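Local structure of PHD finger protein 3 (Homo sapiens, 6IC9) at residues F18-M21 and A25-V28; G52-P57 and F95-S100; N12-G17 and E39-D44; T59-V64 and K102-A107. The protein reads the phosphorylated C-terminal domain of RNA polymerase II through its SPOC domain, the part present here, and regulates neuronal gene expression. One frame throughout, in Å; residues are numbered along the deposited sequence.

Contact 1 (F18-M21 and A25-V28)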
loop_
_atom_site.group_PDB
_atom_site.type_symbol
_atom_site.label_atom_id
_atom_site.label_comp_id
_atom_site.label_asym_id
_atom_site.label_seq_id
_atom_site.Cartn_x
_atom_site.Cartn_y
_atom_site.Cartn_z
ATOM N N PHE A 18 9.422 8.896 -0.127
ATOM C CA PHE A 18 9.173 8.749 -1.563
ATOM C C PHE A 18 8.467 7.421 -1.831
ATOM O O PHE A 18 8.723 6.415 -1.166
ATOM C CB PHE A 18 10.483 8.747 -2.354
ATOM C CG PHE A 18 11.085 10.096 -2.459
ATOM C CD1 PHE A 18 11.843 10.591 -1.402
ATOM C CD2 PHE A 18 10.796 10.931 -3.546
ATOM C CE1 PHE A 18 12.410 11.894 -1.474
ATOM C CE2 PHE A 18 11.386 12.247 -3.623
ATOM C CZ PHE A 18 12.156 12.724 -2.562
ATOM N N ILE A 19 7.672 7.407 -2.894
ATOM C CA ILE A 19 7.370 6.200 -3.624
ATOM C C ILE A 19 8.065 6.287 -4.969
ATOM O O ILE A 19 7.954 7.299 -5.672
ATOM C CB ILE A 19 5.852 6.021 -3.787
ATOM C CG1 ILE A 19 5.241 5.752 -2.400
ATOM C CG2 ILE A 19 5.594 4.898 -4.780
ATOM C CD1 ILE A 19 3.663 5.569 -2.443
ATOM N N ASN A 20 8.747 5.227 -5.348
ATOM C CA ASN A 20 9.595 5.292 -6.534
ATOM C C ASN A 20 9.323 4.061 -7.374
ATOM O O ASN A 20 9.699 2.955 -6.980
ATOM C CB ASN A 20 11.082 5.389 -6.149
ATOM C CG ASN A 20 11.965 5.657 -7.362
ATOM O OD1 ASN A 20 11.487 5.565 -8.487
ATOM N ND2 ASN A 20 13.239 6.027 -7.131
ATOM N N MET A 21 8.662 4.239 -8.528
ATOM C CA MET A 21 8.480 3.141 -9.473
ATOM C C MET A 21 9.279 3.478 -10.716
ATOM O O MET A 21 8.853 4.321 -11.516
ATOM C CB MET A 21 7.002 2.911 -9.842
ATOM C CG MET A 21 6.833 1.651 -10.695
ATOM S SD MET A 21 5.145 1.189 -11.024
ATOM C CE MET A 21 5.300 -0.345 -11.938
ATOM N N ALA A 25 6.993 6.655 -12.101
ATOM C CA ALA A 25 6.633 7.804 -11.281
ATOM C C ALA A 25 7.507 7.789 -10.043
ATOM O O ALA A 25 7.865 6.710 -9.553
ATOM C CB ALA A 25 5.140 7.743 -10.873
ATOM N N LYS A 26 7.857 8.973 -9.555
ATOM C CA LYS A 26 8.552 9.101 -8.276
ATOM C C LYS A 26 8.040 10.356 -7.597
ATOM O O LYS A 26 8.033 11.421 -8.215
ATOM C CB LYS A 26 10.085 9.145 -8.458
ATOM C CG LYS A 26 10.850 9.675 -7.290
ATOM C CD LYS A 26 12.369 9.722 -7.599
ATOM C CE LYS A 26 13.121 10.542 -6.532
ATOM N NZ LYS A 26 14.566 10.706 -6.960
ATOM N N PHE A 27 7.621 10.253 -6.330
ATOM C CA PHE A 27 7.067 11.449 -5.702
ATOM C C PHE A 27 7.167 11.321 -4.196
ATOM O O PHE A 27 7.342 10.225 -3.662
ATOM C CB PHE A 27 5.620 11.674 -6.139
ATOM C CG PHE A 27 4.727 10.465 -5.930
ATOM C CD1 PHE A 27 4.652 9.455 -6.909
ATOM C CD2 PHE A 27 4.054 10.302 -4.747
ATOM C CE1 PHE A 27 3.821 8.311 -6.720
ATOM C CE2 PHE A 27 3.210 9.132 -4.556
ATOM C CZ PHE A 27 3.160 8.159 -5.549
ATOM N N VAL A 28 7.007 12.461 -3.524
ATOM C CA VAL A 28 6.969 12.552 -2.065
ATOM C C VAL A 28 5.525 12.444 -1.621
ATOM O O VAL A 28 4.625 13.055 -2.204
ATOM C CB VAL A 28 7.568 13.865 -1.549
ATOM C CG1 VAL A 28 7.611 13.859 -0.002
ATOM C CG2 VAL A 28 8.947 14.041 -2.150
#

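Contact 2 (G52-P57 and F95-S100)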
loop_
_atom_site.group_PDB
_atom_site.type_symbol
_atom_site.label_atom_id
_atom_site.label_comp_id
_atom_site.label_asym_id
_atom_site.label_seq_id
_atom_site.Cartn_x
_atom_site.Cartn_y
_atom_site.Cartn_z
ATOM N N GLY A 52 8.788 -2.611 -7.094
ATOM C CA GLY A 52 9.511 -3.599 -7.861
ATOM C C GLY A 52 8.722 -4.376 -8.865
ATOM O O GLY A 52 9.307 -5.128 -9.647
ATOM N N GLY A 53 7.402 -4.283 -8.849
ATOM C CA GLY A 53 6.636 -5.121 -9.743
ATOM C C GLY A 53 5.156 -4.992 -9.499
ATOM O O GLY A 53 4.689 -4.126 -8.740
ATOM N N ARG A 54 4.426 -5.864 -10.154
ATOM C CA ARG A 54 2.983 -5.797 -10.077
ATOM C C ARG A 54 2.420 -7.188 -9.872
ATOM O O ARG A 54 3.054 -8.210 -10.192
ATOM C CB ARG A 54 2.398 -5.153 -11.332
ATOM C CG ARG A 54 2.770 -5.898 -12.575
ATOM C CD ARG A 54 2.549 -5.086 -13.856
ATOM N NE ARG A 54 2.845 -5.940 -15.008
ATOM C CZ ARG A 54 2.987 -5.498 -16.256
ATOM N NH1 ARG A 54 2.876 -4.201 -16.529
ATOM N NH2 ARG A 54 3.215 -6.365 -17.246
ATOM N N ILE A 55 1.214 -7.234 -9.326
ATOM C CA ILE A 55 0.660 -8.520 -8.917
ATOM C C ILE A 55 -0.858 -8.475 -9.077
ATOM O O ILE A 55 -1.484 -7.425 -8.919
ATOM C CB ILE A 55 1.106 -8.817 -7.453
ATOM C CG1 ILE A 55 0.800 -10.277 -7.037
ATOM C CG2 ILE A 55 0.499 -7.782 -6.454
ATOM C CD1 ILE A 55 1.433 -10.650 -5.627
ATOM N N SER A 56 -1.460 -9.630 -9.373
ATOM C CA SER A 56 -2.905 -9.714 -9.513
ATOM C C SER A 56 -3.603 -9.507 -8.165
ATOM O O SER A 56 -3.129 -10.001 -7.141
ATOM C CB SER A 56 -3.254 -11.073 -10.098
ATOM O OG SER A 56 -4.498 -11.486 -9.613
ATOM N N PRO A 57 -4.702 -8.754 -8.121
ATOM C CA PRO A 57 -5.387 -8.541 -6.833
ATOM C C PRO A 57 -5.872 -9.834 -6.190
ATOM O O PRO A 57 -5.782 -9.980 -4.974
ATOM C CB PRO A 57 -6.563 -7.618 -7.205
ATOM C CG PRO A 57 -6.017 -6.839 -8.406
ATOM C CD PRO A 57 -5.218 -7.874 -9.189
ATOM N N PHE A 95 -1.228 5.979 -9.810
ATOM C CA PHE A 95 -2.606 5.477 -9.677
ATOM C C PHE A 95 -3.127 4.921 -11.017
ATOM O O PHE A 95 -3.654 3.816 -11.078
ATOM C CB PHE A 95 -3.541 6.612 -9.227
ATOM C CG PHE A 95 -4.992 6.173 -9.188
ATOM C CD1 PHE A 95 -5.809 6.277 -10.284
ATOM C CD2 PHE A 95 -5.481 5.565 -8.056
ATOM C CE1 PHE A 95 -7.147 5.819 -10.240
ATOM C CE2 PHE A 95 -6.816 5.108 -8.010
ATOM C CZ PHE A 95 -7.627 5.243 -9.100
ATOM N N ALA A 96 -2.985 5.702 -12.093
ATOM C CA ALA A 96 -3.479 5.285 -13.406
ATOM C C ALA A 96 -2.755 4.040 -13.909
ATOM O O ALA A 96 -3.365 3.171 -14.571
ATOM C CB ALA A 96 -3.332 6.429 -14.426
ATOM N N TYR A 97 -1.460 3.949 -13.637
ATOM C CA TYR A 97 -0.691 2.782 -14.070
ATOM C C TYR A 97 -1.346 1.507 -13.571
ATOM O O TYR A 97 -1.585 0.561 -14.338
ATOM C CB TYR A 97 0.761 2.880 -13.540
ATOM C CG TYR A 97 1.544 1.640 -13.926
ATOM C CD1 TYR A 97 2.281 1.620 -15.080
ATOM C CD2 TYR A 97 1.481 0.462 -13.139
ATOM C CE1 TYR A 97 2.954 0.479 -15.475
ATOM C CE2 TYR A 97 2.123 -0.695 -13.534
ATOM C CZ TYR A 97 2.883 -0.665 -14.700
ATOM O OH TYR A 97 3.529 -1.822 -15.084
ATOM N N PHE A 98 -1.591 1.441 -12.261
ATOM C CA PHE A 98 -2.127 0.217 -11.678
ATOM C C PHE A 98 -3.628 0.107 -11.885
ATOM O O PHE A 98 -4.163 -1.012 -12.040
ATOM C CB PHE A 98 -1.809 0.166 -10.165
ATOM C CG PHE A 98 -0.381 -0.142 -9.902
ATOM C CD1 PHE A 98 0.112 -1.392 -10.236
ATOM C CD2 PHE A 98 0.496 0.848 -9.460
ATOM C CE1 PHE A 98 1.460 -1.692 -10.076
ATOM C CE2 PHE A 98 1.857 0.546 -9.284
ATOM C CZ PHE A 98 2.331 -0.723 -9.618
ATOM N N SER A 99 -4.352 1.240 -11.848
ATOM C CA SER A 99 -5.802 1.159 -12.026
ATOM C C SER A 99 -6.150 0.614 -13.401
ATOM O O SER A 99 -7.022 -0.253 -13.530
ATOM C CB SER A 99 -6.433 2.546 -11.856
ATOM O OG SER A 99 -7.834 2.421 -11.863
ATOM N N SER A 100 -5.460 1.104 -14.431
ATOM C CA SER A 100 -5.773 0.716 -15.810
ATOM C C SER A 100 -5.488 -0.760 -16.051
ATOM O O SER A 100 -6.266 -1.448 -16.724
ATOM C CB SER A 100 -4.970 1.592 -16.799
ATOM O OG SER A 100 -3.544 1.447 -16.671
#

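Contact 3 (N12-G17 and E39-D44)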
loop_
_atom_site.group_PDB
_atom_site.type_symbol
_atom_site.label_atom_id
_atom_site.label_comp_id
_atom_site.label_asym_id
_atom_site.label_seq_id
_atom_site.Cartn_x
_atom_site.Cartn_y
_atom_site.Cartn_z
ATOM N N ASN A 12 -0.600 14.575 11.795
ATOM C CA ASN A 12 -0.863 13.213 12.230
ATOM C C ASN A 12 -0.614 12.198 11.093
ATOM O O ASN A 12 -1.196 11.109 11.081
ATOM C CB ASN A 12 -2.298 13.077 12.782
ATOM C CG ASN A 12 -3.384 13.515 11.783
ATOM O OD1 ASN A 12 -4.144 12.678 11.279
ATOM N ND2 ASN A 12 -3.486 14.827 11.527
ATOM N N PHE A 13 0.259 12.549 10.150
ATOM C CA PHE A 13 0.790 11.535 9.245
ATOM C C PHE A 13 1.801 10.666 9.980
ATOM O O PHE A 13 2.546 11.139 10.851
ATOM C CB PHE A 13 1.437 12.170 7.995
ATOM C CG PHE A 13 2.640 13.083 8.268
ATOM C CD1 PHE A 13 3.912 12.575 8.345
ATOM C CD2 PHE A 13 2.473 14.457 8.366
ATOM C CE1 PHE A 13 5.009 13.408 8.575
ATOM C CE2 PHE A 13 3.546 15.308 8.600
ATOM C CZ PHE A 13 4.828 14.779 8.697
ATOM N N ILE A 14 1.841 9.380 9.621
ATOM C CA ILE A 14 2.754 8.459 10.294
ATOM C C ILE A 14 4.079 8.229 9.550
ATOM O O ILE A 14 4.989 7.592 10.116
ATOM C CB ILE A 14 2.045 7.116 10.573
ATOM C CG1 ILE A 14 1.502 6.523 9.282
ATOM C CG2 ILE A 14 0.824 7.374 11.405
ATOM C CD1 ILE A 14 2.519 5.728 8.491
ATOM N N TRP A 15 4.223 8.710 8.319
ATOM C CA TRP A 15 5.477 8.555 7.574
ATOM C C TRP A 15 5.451 9.518 6.399
ATOM O O TRP A 15 4.382 9.792 5.854
ATOM C CB TRP A 15 5.640 7.116 7.065
ATOM C CG TRP A 15 6.736 6.860 6.055
ATOM C CD1 TRP A 15 8.041 6.503 6.314
ATOM C CD2 TRP A 15 6.615 6.913 4.612
ATOM N NE1 TRP A 15 8.713 6.320 5.138
ATOM C CE2 TRP A 15 7.863 6.529 4.081
ATOM C CE3 TRP A 15 5.549 7.171 3.734
ATOM C CZ2 TRP A 15 8.111 6.470 2.702
ATOM C CZ3 TRP A 15 5.797 7.107 2.324
ATOM C CH2 TRP A 15 7.074 6.769 1.838
ATOM N N LYS A 16 6.619 10.059 6.048
ATOM C CA LYS A 16 6.754 10.937 4.879
ATOM C C LYS A 16 7.967 10.459 4.119
ATOM O O LYS A 16 9.039 10.265 4.708
ATOM C CB LYS A 16 6.940 12.429 5.252
ATOM C CG LYS A 16 7.032 13.376 4.052
ATOM C CD LYS A 16 7.538 14.748 4.570
ATOM C CE LYS A 16 7.782 15.744 3.484
ATOM N NZ LYS A 16 8.490 16.979 4.022
ATOM N N GLY A 17 7.804 10.186 2.843
ATOM C CA GLY A 17 8.925 9.634 2.111
ATOM C C GLY A 17 8.549 9.524 0.655
ATOM O O GLY A 17 7.511 10.030 0.244
ATOM N N GLU A 39 1.296 1.666 14.549
ATOM C CA GLU A 39 2.380 1.893 15.498
ATOM C C GLU A 39 3.701 1.489 14.862
ATOM O O GLU A 39 3.797 0.440 14.207
ATOM C CB GLU A 39 2.135 1.093 16.790
ATOM C CG GLU A 39 2.179 -0.433 16.548
ATOM C CD GLU A 39 1.696 -1.293 17.724
ATOM O OE1 GLU A 39 1.922 -2.519 17.680
ATOM O OE2 GLU A 39 1.093 -0.767 18.677
ATOM N N TYR A 40 4.708 2.351 15.011
ATOM C CA TYR A 40 6.082 2.099 14.581
ATOM C C TYR A 40 6.279 2.168 13.073
ATOM O O TYR A 40 7.384 1.850 12.593
ATOM C CB TYR A 40 6.606 0.742 15.065
ATOM C CG TYR A 40 6.371 0.469 16.535
ATOM C CD1 TYR A 40 5.619 -0.626 16.942
ATOM C CD2 TYR A 40 6.888 1.327 17.516
ATOM C CE1 TYR A 40 5.396 -0.883 18.296
ATOM C CE2 TYR A 40 6.676 1.075 18.866
ATOM C CZ TYR A 40 5.928 -0.031 19.253
ATOM O OH TYR A 40 5.708 -0.295 20.594
ATOM N N LEU A 41 5.254 2.559 12.305
ATOM C CA LEU A 41 5.441 2.602 10.861
ATOM C C LEU A 41 6.533 3.585 10.468
ATOM O O LEU A 41 7.233 3.369 9.478
ATOM C CB LEU A 41 4.117 2.946 10.165
ATOM C CG LEU A 41 3.235 1.740 9.860
ATOM C CD1 LEU A 41 1.984 2.250 9.131
ATOM C CD2 LEU A 41 3.989 0.653 9.047
ATOM N N THR A 42 6.714 4.651 11.246
ATOM C CA THR A 42 7.753 5.627 10.927
ATOM C C THR A 42 9.131 4.983 10.863
ATOM O O THR A 42 9.966 5.364 10.031
ATOM C CB THR A 42 7.719 6.737 11.969
ATOM O OG1 THR A 42 6.350 7.077 12.237
ATOM C CG2 THR A 42 8.481 7.955 11.455
ATOM N N GLU A 43 9.382 3.979 11.718
ATOM C CA GLU A 43 10.670 3.280 11.750
ATOM C C GLU A 43 10.727 2.108 10.796
ATOM O O GLU A 43 11.817 1.656 10.444
ATOM C CB GLU A 43 10.951 2.751 13.175
ATOM C CG GLU A 43 10.653 3.771 14.229
ATOM C CD GLU A 43 10.370 3.164 15.597
ATOM O OE1 GLU A 43 10.815 2.028 15.887
ATOM O OE2 GLU A 43 9.682 3.847 16.371
ATOM N N ASP A 44 9.585 1.605 10.373
ATOM C CA ASP A 44 9.527 0.379 9.598
ATOM C C ASP A 44 9.443 0.613 8.091
ATOM O O ASP A 44 9.481 -0.359 7.335
ATOM C CB ASP A 44 8.287 -0.427 10.023
ATOM C CG ASP A 44 8.458 -1.130 11.372
ATOM O OD1 ASP A 44 9.594 -1.139 11.901
ATOM O OD2 ASP A 44 7.440 -1.675 11.880
#

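Contact 4 (T59-V64 and K102-A107)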
loop_
_atom_site.group_PDB
_atom_site.type_symbol
_atom_site.label_atom_id
_atom_site.label_comp_id
_atom_site.label_asym_id
_atom_site.label_seq_id
_atom_site.Cartn_x
_atom_site.Cartn_y
_atom_site.Cartn_z
ATOM N N THR A 59 -4.464 -12.734 -6.248
ATOM C CA THR A 59 -3.322 -13.377 -5.592
ATOM C C THR A 59 -3.067 -12.752 -4.225
ATOM O O THR A 59 -2.846 -13.467 -3.243
ATOM C CB THR A 59 -2.076 -13.289 -6.483
ATOM O OG1 THR A 59 -2.356 -13.924 -7.739
ATOM C CG2 THR A 59 -0.879 -14.022 -5.830
ATOM N N VAL A 60 -3.095 -11.416 -4.142
ATOM C CA VAL A 60 -2.950 -10.746 -2.848
ATOM C C VAL A 60 -4.055 -11.168 -1.884
ATOM O O VAL A 60 -3.793 -11.423 -0.710
ATOM C CB VAL A 60 -2.937 -9.227 -3.057
ATOM C CG1 VAL A 60 -2.976 -8.478 -1.681
ATOM C CG2 VAL A 60 -1.629 -8.891 -3.775
ATOM N N TRP A 61 -5.323 -11.164 -2.337
ATOM C CA TRP A 61 -6.402 -11.465 -1.381
ATOM C C TRP A 61 -6.387 -12.929 -0.940
ATOM O O TRP A 61 -6.691 -13.215 0.213
ATOM C CB TRP A 61 -7.771 -11.074 -1.967
ATOM C CG TRP A 61 -7.787 -9.570 -2.230
ATOM C CD1 TRP A 61 -8.077 -8.950 -3.403
ATOM C CD2 TRP A 61 -7.449 -8.525 -1.298
ATOM N NE1 TRP A 61 -7.961 -7.593 -3.261
ATOM C CE2 TRP A 61 -7.556 -7.306 -1.989
ATOM C CE3 TRP A 61 -7.036 -8.512 0.047
ATOM C CZ2 TRP A 61 -7.290 -6.065 -1.380
ATOM C CZ3 TRP A 61 -6.777 -7.287 0.665
ATOM C CH2 TRP A 61 -6.905 -6.075 -0.058
ATOM N N ASP A 62 -6.007 -13.858 -1.811
ATOM C CA ASP A 62 -5.800 -15.239 -1.360
ATOM C C ASP A 62 -4.702 -15.314 -0.297
ATOM O O ASP A 62 -4.864 -15.951 0.744
ATOM C CB ASP A 62 -5.428 -16.126 -2.547
ATOM C CG ASP A 62 -6.578 -16.326 -3.511
ATOM O OD1 ASP A 62 -6.347 -16.848 -4.628
ATOM O OD2 ASP A 62 -7.697 -15.923 -3.175
ATOM N N TYR A 63 -3.583 -14.606 -0.528
ATOM C CA TYR A 63 -2.489 -14.577 0.430
ATOM C C TYR A 63 -2.916 -13.939 1.746
ATOM O O TYR A 63 -2.557 -14.417 2.839
ATOM C CB TYR A 63 -1.338 -13.796 -0.222
ATOM C CG TYR A 63 -0.168 -13.533 0.644
ATOM C CD1 TYR A 63 0.359 -12.241 0.739
ATOM C CD2 TYR A 63 0.433 -14.558 1.368
ATOM C CE1 TYR A 63 1.479 -11.967 1.527
ATOM C CE2 TYR A 63 1.573 -14.293 2.167
ATOM C CZ TYR A 63 2.071 -13.011 2.245
ATOM O OH TYR A 63 3.181 -12.756 3.002
ATOM N N VAL A 64 -3.667 -12.835 1.670
ATOM C CA VAL A 64 -4.089 -12.156 2.887
ATOM C C VAL A 64 -4.970 -13.093 3.721
ATOM O O VAL A 64 -4.878 -13.126 4.957
ATOM C CB VAL A 64 -4.829 -10.839 2.542
ATOM C CG1 VAL A 64 -5.665 -10.347 3.743
ATOM C CG2 VAL A 64 -3.847 -9.716 2.064
ATOM N N LYS A 102 -5.496 -3.122 -13.652
ATOM C CA LYS A 102 -6.125 -3.934 -12.616
ATOM C C LYS A 102 -5.062 -4.775 -11.925
ATOM O O LYS A 102 -5.137 -6.008 -11.867
ATOM C CB LYS A 102 -7.244 -4.814 -13.189
ATOM C CG LYS A 102 -8.323 -3.999 -13.903
ATOM C CD LYS A 102 -9.320 -4.915 -14.631
ATOM C CE LYS A 102 -10.391 -4.082 -15.345
ATOM N NZ LYS A 102 -11.163 -3.298 -14.334
ATOM N N ARG A 103 -4.021 -4.085 -11.455
ATOM C CA ARG A 103 -2.946 -4.730 -10.720
ATOM C C ARG A 103 -2.737 -3.948 -9.436
ATOM O O ARG A 103 -3.167 -2.795 -9.309
ATOM C CB ARG A 103 -1.617 -4.768 -11.540
ATOM C CG ARG A 103 -1.686 -5.661 -12.831
ATOM C CD ARG A 103 -1.805 -7.137 -12.466
ATOM N NE ARG A 103 -1.769 -8.017 -13.642
ATOM C CZ ARG A 103 -2.856 -8.397 -14.313
ATOM N NH1 ARG A 103 -4.040 -7.942 -13.955
ATOM N NH2 ARG A 103 -2.767 -9.206 -15.366
ATOM N N TYR A 104 -2.031 -4.579 -8.512
ATOM C CA TYR A 104 -1.448 -3.884 -7.377
ATOM C C TYR A 104 0.067 -3.782 -7.564
ATOM O O TYR A 104 0.694 -4.600 -8.249
ATOM C CB TYR A 104 -1.742 -4.616 -6.047
ATOM C CG TYR A 104 -3.214 -4.730 -5.671
ATOM C CD1 TYR A 104 -4.215 -3.923 -6.299
ATOM C CD2 TYR A 104 -3.618 -5.636 -4.681
ATOM C CE1 TYR A 104 -5.570 -4.065 -5.966
ATOM C CE2 TYR A 104 -4.985 -5.754 -4.334
ATOM C CZ TYR A 104 -5.938 -4.964 -4.983
ATOM O OH TYR A 104 -7.275 -5.063 -4.644
ATOM N N GLY A 105 0.674 -2.809 -6.897
ATOM C CA GLY A 105 2.138 -2.703 -6.884
ATOM C C GLY A 105 2.724 -3.534 -5.747
ATOM O O GLY A 105 2.105 -3.684 -4.683
ATOM N N VAL A 106 3.958 -4.009 -5.941
ATOM C CA VAL A 106 4.698 -4.774 -4.922
ATOM C C VAL A 106 5.948 -4.002 -4.522
ATOM O O VAL A 106 6.779 -3.679 -5.386
ATOM C CB VAL A 106 5.087 -6.169 -5.439
ATOM C CG1 VAL A 106 5.727 -6.972 -4.280
ATOM C CG2 VAL A 106 3.825 -6.899 -5.983
ATOM N N ALA A 107 6.089 -3.700 -3.220
ATOM C CA ALA A 107 7.317 -3.066 -2.736
ATOM C C ALA A 107 8.460 -4.076 -2.741
ATOM O O ALA A 107 8.292 -5.239 -2.353
ATOM C CB ALA A 107 7.137 -2.490 -1.302
#

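Contact 1 (F18-M21 and A25-V28)
The backbone O of A25 takes the N-H of M21 at 2.8 Å, almost in line with the carbonyl bond. In return A25 N donates to M21 O. Two residues on, I19 and F27 exchange the same pair of backbone bonds. F27 O has a second partner besides I19 N: the CA-H of F18, with CA 3.2 Å from that oxygen. These bonds close the beta hairpin of strands 15-21 and 25-35; segments 18-21 and 25-28 run antiparallel, at 178°.

Side chains alternate between two faces. On one lie F18, N20, K26 and V28. V28 CG2 sits over the face of the F18 ring, 3.8 Å from its centroid, in a CH-pi contact. K26 is extended, with CG anti to the backbone N (chi1 163°). Its CE comes within 3.8 Å of F18 CE2, and its CD packs at 3.8 Å on N20 ND2. The K26 NZ lies 5.4 Å from the F18 ring centroid, so any cation-pi attraction is weak.

The other face carries I19, M21, A25 and F27. A chi1 of 53° swings the F27 ring back toward the partner strand, where it lies against I19. I19 CB meets one face of that ring, 3.9 Å from CZ. L94 of helix 85-101 touches I19 and M21, and M21 also packs on the bound phosphopeptide. The hairpin is thus two-faced. I19, M21, A25 and F27 are buried, I19 and M21 against the helix. The opposite face mixes K26 and N20 with F18 and V28 and is more exposed.

Contact 2 (G52-P57 and F95-S100)
R54 meets helix 85-101 in two ways, one apolar and close to the backbone, the other polar and at the end of its side chain. The packed part is formed by F98, which is buried. R54 CB comes to the edge of its ring, near the ring plane, 3.8 Å from CE1. G53 O approaches the same ring obliquely, 4.2 Å from CZ. The ring of F98 has the neighbouring tyrosine on one face: Y97 CD2 lies over its centre, 3.5 Å above the plane. M21 and P121 also touch F98.

Strand 48-55 carries part of the peptide-binding surface of the SPOC domain. It pairs with strand 104-107, and G52 and G53 both face V106 there, a classic beta bulge. Backbone atoms of G52 and R54 hydrogen-bond to the bound CTD peptide.

The partly exposed side belongs to the guanidinium. R54 NH1 donates to Y97 OH at 2.9 Å. The bond is bent, 136° at the hydrogen, and the hydroxyl lies 23° out of the guanidinium plane. The two side chains cross at about a right angle. With chi1 near 59°, CG of R54 is tucked between its two backbone neighbours, and the chain is extended from CG to NE, which carries the charged end past the phenylalanine to the tyrosine hydroxyl. R54 NH2 hydrogen-bonds to a modified side chain of the peptide, consistent with recognition of a phosphoserine. Y97 packs on the peptide too, and its ring has R101 as a cation-pi partner.

Contact 3 (N12-G17 and E39-D44)
Helix 41-44 of the SPOC domain is a short turn that packs against I14 and W15, near the start of the modelled chain. Y40 is at its N-cap position.

L41 comes first across the contact. Its side chain is buried and makes the apolar half. I14 CD1 lies 3.6 Å from both L41 CD1 and L41 CB, and the two side chains cross at a slant. I14 brings its CD1 there because CG1 stands between the backbone N and the carbonyl carbon (chi1 56°). Behind L41 are C76 and V78 of strand 73-82 and I152 of strand 147-155.

T42 follows and makes the polar half. T42 OG1 donates to I14 O in a short bond of 2.6 Å, with the hydroxyl tilted 19° from the carbonyl plane. This ties the turn to the backbone just before W15. I14 and W15 both hydrogen-bond through their backbones to A31 of strand 25-35. The backbone O of T42 approaches the edge of the W15 indole, 4.3 Å from CD1. W15 NE1 itself is bonded to P46 O.

At the end of the helix, D44 OD2 forms a salt bridge with R154 NH2.

Contact 4 (T59-V64 and K102-A107)
Helix 57-70 lies over strand 104-107 of the SPOC beta-sheet, and the aromatic side chain of Y104 makes the join. Y104 points at the helix and meets V60 and W61.

W61 NE1 donates to Y104 OH at 3.0 Å. The bond is bent, 137° at the hydrogen, and the hydroxyl is 17° out of the indole plane. Both partners are reached at their edges: Y104 OH is beside the W61 ring, and W61 NE1 is beside the Y104 ring. The planes are steeply turned, at 82°, with the five-membered ring centroid 5.6 Å from the tyrosine centroid. W61 CZ2 adds an apolar contact of 3.8 Å with Y104 CE2. W61 CG is anti to the carbonyl carbon, and the indole reaches across from its helix turn to the hydroxyl.

In the fold this is a helix packed on a sheet. Strand 104-107 is hydrogen-bonded on one edge to strand 48-55 and on the other to strand 114-122.

V60, one residue earlier, touches the same tyrosine nearer its root. V60 CG2 approaches Y104 CD2 obliquely at 3.9 Å, and V60 CB is 4.0 Å from the same atom. V60 meets CD2, while W61 meets CE2 and the hydroxyl. I55 touches both V60 and Y104. L151 of strand 147-155 touches V60 and W61, and P129 touches W61 and Y104. On the same helix, T59 and Y63 each pack on an apolar side chain of the bound CTD peptide.

Contacts 2 and 4 lie close together, their centres about 9 Å apart, and strands 48-55 and 104-107 pair between them. Contact 4 is buried; the other three are partly buried. Contacts 1 and 3 share strand 15-21 but use different parts of it. Contact 1 is strand pairing by backbone bonds. The rest rely on side chains: a charged donor to a tyrosine in contact 2, an indole donor to a tyrosine in contact 4, a hydroxyl to a backbone carbonyl in contact 3. M21 packs on Y97 and F98, linking contacts 1 and 2. Residues of contacts 1, 2 and 4 touch the peptide; contact 3 lies across the chain's centre from contacts 2 and 4.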